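Side-chain contacts in protein TP_0956 (Treponema pallidum subsp. pallidum, PDB 3U64), which probably serves as the T-component of a TRAP transporter, a lipoprotein built of tetratricopeptide-like helical repeats that may mediate protein-protein interaction: residues Ala57-Asn62 against Gly67-Val72; Ser119-Ala124 against Val152-Trp157. All blocks are in the same frame, centred on the assembly; numbering follows the deposited sequence.

Interaction 1: residues Ala57-Asn62 against Gly67-Val72; sequences ALHLQN and GLSLAV
His59 reaches across to Ser69 and Val72 where helix 41-61 ends and helix 66-89 begins, the turn of an antiparallel helical hairpin in an all-helical protein of the tetratricopeptide clan. The short axes pass 8.9 Å apart at 149°, and the backbones draw closest at His59 and Leu68. From CB outward the histidine meets one partner after another. Its CB lies 4.1 Å from Val72 CG1, a methyl that also approaches CG, so the root of the side chain packs on a branched apolar residue, and the two side chains cross at about a right angle. With CG anti to the backbone N (chi1 160°), the ring is carried on to the serine: ND1 sits 3.7 Å from Ser69 CA, and CE1 comes within 3.0 Å of Ser69 OG, which lies at the ring edge near its plane. A small serine leaves room for the imidazole here, and its OG is probably hydrogen-bonded to Ser119 OG of helix 96-124. Tyr116 of that helix meets the histidine ring with the planes at about 65°. On the flank of the hairpin Leu68 supplies the apolar filling, its two methyls both turned to Leu58 on the other helix: CD2 is 4.1 Å from Leu58 CB, while CD1 lies 3.7 Å from Leu58 CB and equally close to Leu58 O.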
# COMPACT_ATOMS: atom_id res chain seq x y z
N ALA A 57 -3.20 14.70 8.64
CA ALA A 57 -2.31 15.85 8.65
C ALA A 57 -3.08 17.17 8.42
O ALA A 57 -2.82 18.19 9.07
CB ALA A 57 -1.19 15.69 7.62
N LEU A 58 -4.03 17.15 7.50
CA LEU A 58 -4.86 18.33 7.26
C LEU A 58 -5.59 18.71 8.53
O LEU A 58 -5.69 19.89 8.87
CB LEU A 58 -5.86 18.06 6.14
CG LEU A 58 -5.22 18.00 4.76
CD1 LEU A 58 -6.26 17.80 3.67
CD2 LEU A 58 -4.42 19.28 4.52
N HIS A 59 -6.10 17.72 9.23
CA HIS A 59 -6.84 17.99 10.45
C HIS A 59 -5.98 18.66 11.51
O HIS A 59 -6.44 19.55 12.22
CB HIS A 59 -7.38 16.68 11.03
CG HIS A 59 -7.73 16.78 12.48
ND1 HIS A 59 -8.78 17.55 12.94
CD2 HIS A 59 -7.17 16.21 13.58
CE1 HIS A 59 -8.86 17.44 14.25
NE2 HIS A 59 -7.90 16.64 14.66
N LEU A 60 -4.73 18.22 11.64
CA LEU A 60 -3.86 18.72 12.71
C LEU A 60 -3.35 20.11 12.36
O LEU A 60 -3.02 20.91 13.23
CB LEU A 60 -2.72 17.74 12.96
CG LEU A 60 -3.24 16.40 13.50
CD1 LEU A 60 -2.11 15.38 13.63
CD2 LEU A 60 -3.98 16.57 14.84
N GLN A 61 -3.32 20.39 11.08
CA GLN A 61 -2.93 21.68 10.56
C GLN A 61 -4.09 22.69 10.66
O GLN A 61 -3.86 23.90 10.63
CB GLN A 61 -2.51 21.48 9.11
CG GLN A 61 -2.01 22.70 8.39
CD GLN A 61 -1.67 22.36 6.95
OE1 GLN A 61 -0.63 21.76 6.68
NE2 GLN A 61 -2.55 22.72 6.02
N ASN A 62 -5.32 22.19 10.76
CA ASN A 62 -6.51 23.06 10.86
C ASN A 62 -7.52 22.56 11.89
O ASN A 62 -8.65 22.24 11.53
CB ASN A 62 -7.22 23.16 9.51
CG ASN A 62 -6.30 23.56 8.39
OD1 ASN A 62 -5.57 22.72 7.84
ND2 ASN A 62 -6.32 24.84 8.02
N GLY A 67 -15.48 19.97 9.69
CA GLY A 67 -15.60 19.01 8.61
C GLY A 67 -14.41 18.06 8.53
O GLY A 67 -14.58 16.85 8.30
N LEU A 68 -13.20 18.59 8.72
CA LEU A 68 -11.98 17.79 8.64
C LEU A 68 -11.86 16.85 9.83
O LEU A 68 -11.46 15.69 9.67
CB LEU A 68 -10.73 18.68 8.53
CG LEU A 68 -10.21 18.90 7.12
CD1 LEU A 68 -8.99 19.82 7.14
CD2 LEU A 68 -9.87 17.57 6.50
N SER A 69 -12.17 17.36 11.01
CA SER A 69 -12.26 16.54 12.22
C SER A 69 -13.16 15.34 11.98
O SER A 69 -12.76 14.20 12.21
CB SER A 69 -12.78 17.35 13.40
OG SER A 69 -11.75 18.19 13.92
N LEU A 70 -14.39 15.60 11.53
CA LEU A 70 -15.35 14.53 11.27
C LEU A 70 -14.85 13.57 10.19
O LEU A 70 -14.89 12.35 10.36
CB LEU A 70 -16.72 15.09 10.88
CG LEU A 70 -17.83 14.05 10.63
CD1 LEU A 70 -17.85 12.98 11.73
CD2 LEU A 70 -19.23 14.69 10.46
N ALA A 71 -14.36 14.13 9.08
CA ALA A 71 -13.97 13.30 7.95
C ALA A 71 -12.93 12.29 8.40
O ALA A 71 -13.07 11.10 8.16
CB ALA A 71 -13.44 14.14 6.80
N VAL A 72 -11.87 12.77 9.04
CA VAL A 72 -10.78 11.88 9.39
C VAL A 72 -11.24 10.85 10.43
O VAL A 72 -10.87 9.68 10.35
CB VAL A 72 -9.51 12.63 9.83
CG1 VAL A 72 -9.75 13.37 11.15
CG2 VAL A 72 -8.32 11.66 9.95

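Interaction 2: residues Ser119-Ala124 against Val152-Trp157; sequences SSLETA and VGTLYW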
# COMPACT_ATOMS: atom_id res chain seq x y z
N SER A 119 -13.51 15.87 18.31
CA SER A 119 -12.94 17.22 18.33
C SER A 119 -13.79 18.20 17.52
O SER A 119 -13.73 19.41 17.73
CB SER A 119 -11.46 17.27 17.96
OG SER A 119 -11.24 16.79 16.65
N SER A 120 -14.62 17.68 16.62
CA SER A 120 -15.64 18.51 15.98
C SER A 120 -16.64 19.04 17.02
O SER A 120 -16.95 20.23 17.01
CB SER A 120 -16.35 17.75 14.85
OG SER A 120 -17.64 18.28 14.57
N LEU A 121 -17.11 18.19 17.93
CA LEU A 121 -17.97 18.66 19.03
C LEU A 121 -17.22 19.60 19.98
O LEU A 121 -17.76 20.62 20.41
CB LEU A 121 -18.62 17.49 19.79
CG LEU A 121 -19.67 16.77 18.93
CD1 LEU A 121 -20.11 15.43 19.49
CD2 LEU A 121 -20.87 17.66 18.71
N GLU A 122 -15.97 19.27 20.27
CA GLU A 122 -15.18 20.12 21.17
C GLU A 122 -14.94 21.52 20.60
O GLU A 122 -14.90 22.51 21.34
CB GLU A 122 -13.84 19.46 21.52
CG GLU A 122 -13.02 20.26 22.54
CD GLU A 122 -13.62 20.22 23.94
OE1 GLU A 122 -14.49 19.36 24.20
OE2 GLU A 122 -13.22 21.05 24.80
N THR A 123 -14.76 21.60 19.29
CA THR A 123 -14.59 22.88 18.60
C THR A 123 -15.87 23.70 18.68
O THR A 123 -15.84 24.91 18.93
CB THR A 123 -14.24 22.67 17.10
OG1 THR A 123 -12.87 22.27 16.99
CG2 THR A 123 -14.45 23.93 16.30
N ALA A 124 -17.01 23.04 18.48
CA ALA A 124 -18.31 23.71 18.50
C ALA A 124 -18.76 24.12 19.90
O ALA A 124 -19.51 25.10 20.05
CB ALA A 124 -19.36 22.82 17.85
N VAL A 152 -25.53 16.03 14.38
CA VAL A 152 -25.95 14.65 14.33
C VAL A 152 -24.91 13.73 13.70
O VAL A 152 -24.60 12.69 14.25
CB VAL A 152 -27.31 14.49 13.65
CG1 VAL A 152 -27.61 13.02 13.40
CG2 VAL A 152 -28.41 15.14 14.52
N GLY A 153 -24.34 14.13 12.57
CA GLY A 153 -23.26 13.38 11.96
C GLY A 153 -22.16 13.06 12.95
O GLY A 153 -21.68 11.92 13.05
N THR A 154 -21.79 14.07 13.73
CA THR A 154 -20.67 13.93 14.66
C THR A 154 -21.03 12.99 15.80
O THR A 154 -20.25 12.10 16.16
CB THR A 154 -20.21 15.33 15.18
OG1 THR A 154 -20.00 16.20 14.07
CG2 THR A 154 -18.91 15.22 15.99
N LEU A 155 -22.22 13.17 16.35
CA LEU A 155 -22.72 12.33 17.43
C LEU A 155 -22.69 10.86 17.01
O LEU A 155 -22.27 9.97 17.76
CB LEU A 155 -24.15 12.75 17.82
CG LEU A 155 -24.15 14.11 18.51
CD1 LEU A 155 -25.54 14.68 18.70
CD2 LEU A 155 -23.44 13.99 19.84
N TYR A 156 -23.12 10.63 15.78
CA TYR A 156 -23.25 9.28 15.25
C TYR A 156 -21.88 8.61 15.17
O TYR A 156 -21.74 7.47 15.59
CB TYR A 156 -23.91 9.30 13.86
CG TYR A 156 -23.77 7.97 13.11
CD1 TYR A 156 -24.48 6.85 13.49
CD2 TYR A 156 -22.91 7.85 12.02
CE1 TYR A 156 -24.34 5.64 12.83
CE2 TYR A 156 -22.76 6.64 11.34
CZ TYR A 156 -23.47 5.54 11.76
OH TYR A 156 -23.34 4.33 11.11
N TRP A 157 -20.89 9.32 14.63
CA TRP A 157 -19.57 8.73 14.41
C TRP A 157 -18.80 8.52 15.71
O TRP A 157 -18.21 7.46 15.91
CB TRP A 157 -18.78 9.52 13.35
CG TRP A 157 -19.26 9.11 11.96
CD1 TRP A 157 -20.02 9.84 11.10
CD2 TRP A 157 -19.05 7.84 11.33
NE1 TRP A 157 -20.27 9.12 9.96
CE2 TRP A 157 -19.71 7.88 10.08
CE3 TRP A 157 -18.36 6.67 11.70
CZ2 TRP A 157 -19.68 6.80 9.19
CZ3 TRP A 157 -18.35 5.59 10.81
CH2 TRP A 157 -19.01 5.66 9.57
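Thr154 meets Ser120 and Leu121 with its two branches, one polar and one apolar. Its OG1 shares a hydrogen bond of 3.2 Å with Ser120 OG, in which either hydroxyl could be the donor. Its methyl, CG2, presses on Leu121, lying 3.4 Å from CG, tighter than usual for two carbons, and 3.7 Å from CD1. The methyl also comes 3.8 Å from Ser120 CB, so it touches both residues. Threonine suits the place because a single beta carbon offers a hydroxyl to the serine and a methyl to the leucine. The torsion chi1 of -51° sets this division, turning CG2 anti to the backbone N and OG1 anti to the carbonyl carbon. Leu121 and Thr154 slide past each other in opposite directions, whereas Leu121 crosses Leu155 at about a right angle, with CD1 of Leu121 3.6 Å from CD2 of Leu155.

All four touching residues are buried, and they join the C-terminal end of helix 96-124 to the first turn of helix 152-166. The axes of the two short segments approach to 9.8 Å at 137°, an oblique antiparallel packing of helices within the tetratricopeptide-like fold of the TRAP T-component family. A small serine at the closest backbone approach, 6.9 Å between the CA atoms of Ser120 and Thr154, lets the helices come together while keeping a polar group in the interface.

Further out, Ser120 OG has its stronger partner in Arg66 NE, a hydrogen bond which probably helps to hold the hydroxyl facing Thr154. Asp151, just ahead of helix 152-166, touches Leu121. Behind Leu155, Met185 and Ala189 of helix 176-192 pack against its side chain.

In the fold
From the N terminus, helix 41-61 turns back through a short connection into helix 66-89, and interaction 1 closes that small loop. The chain then enters helix 96-124, whose C-terminal end returns beside the start of helix 66-89. After a longer excursion through helices 128-132 and 137-144, interaction 2 closes a second loop by setting helix 152-166 against helix 96-124. The two loops follow in series and neither encloses the other. Their centres are 12 Å apart, and they meet directly: Ser69 lies beside Ser120, and Leu70 packs on Trp157. Helices 41-61, 66-89, 96-124 and 152-166 are thereby joined side by side.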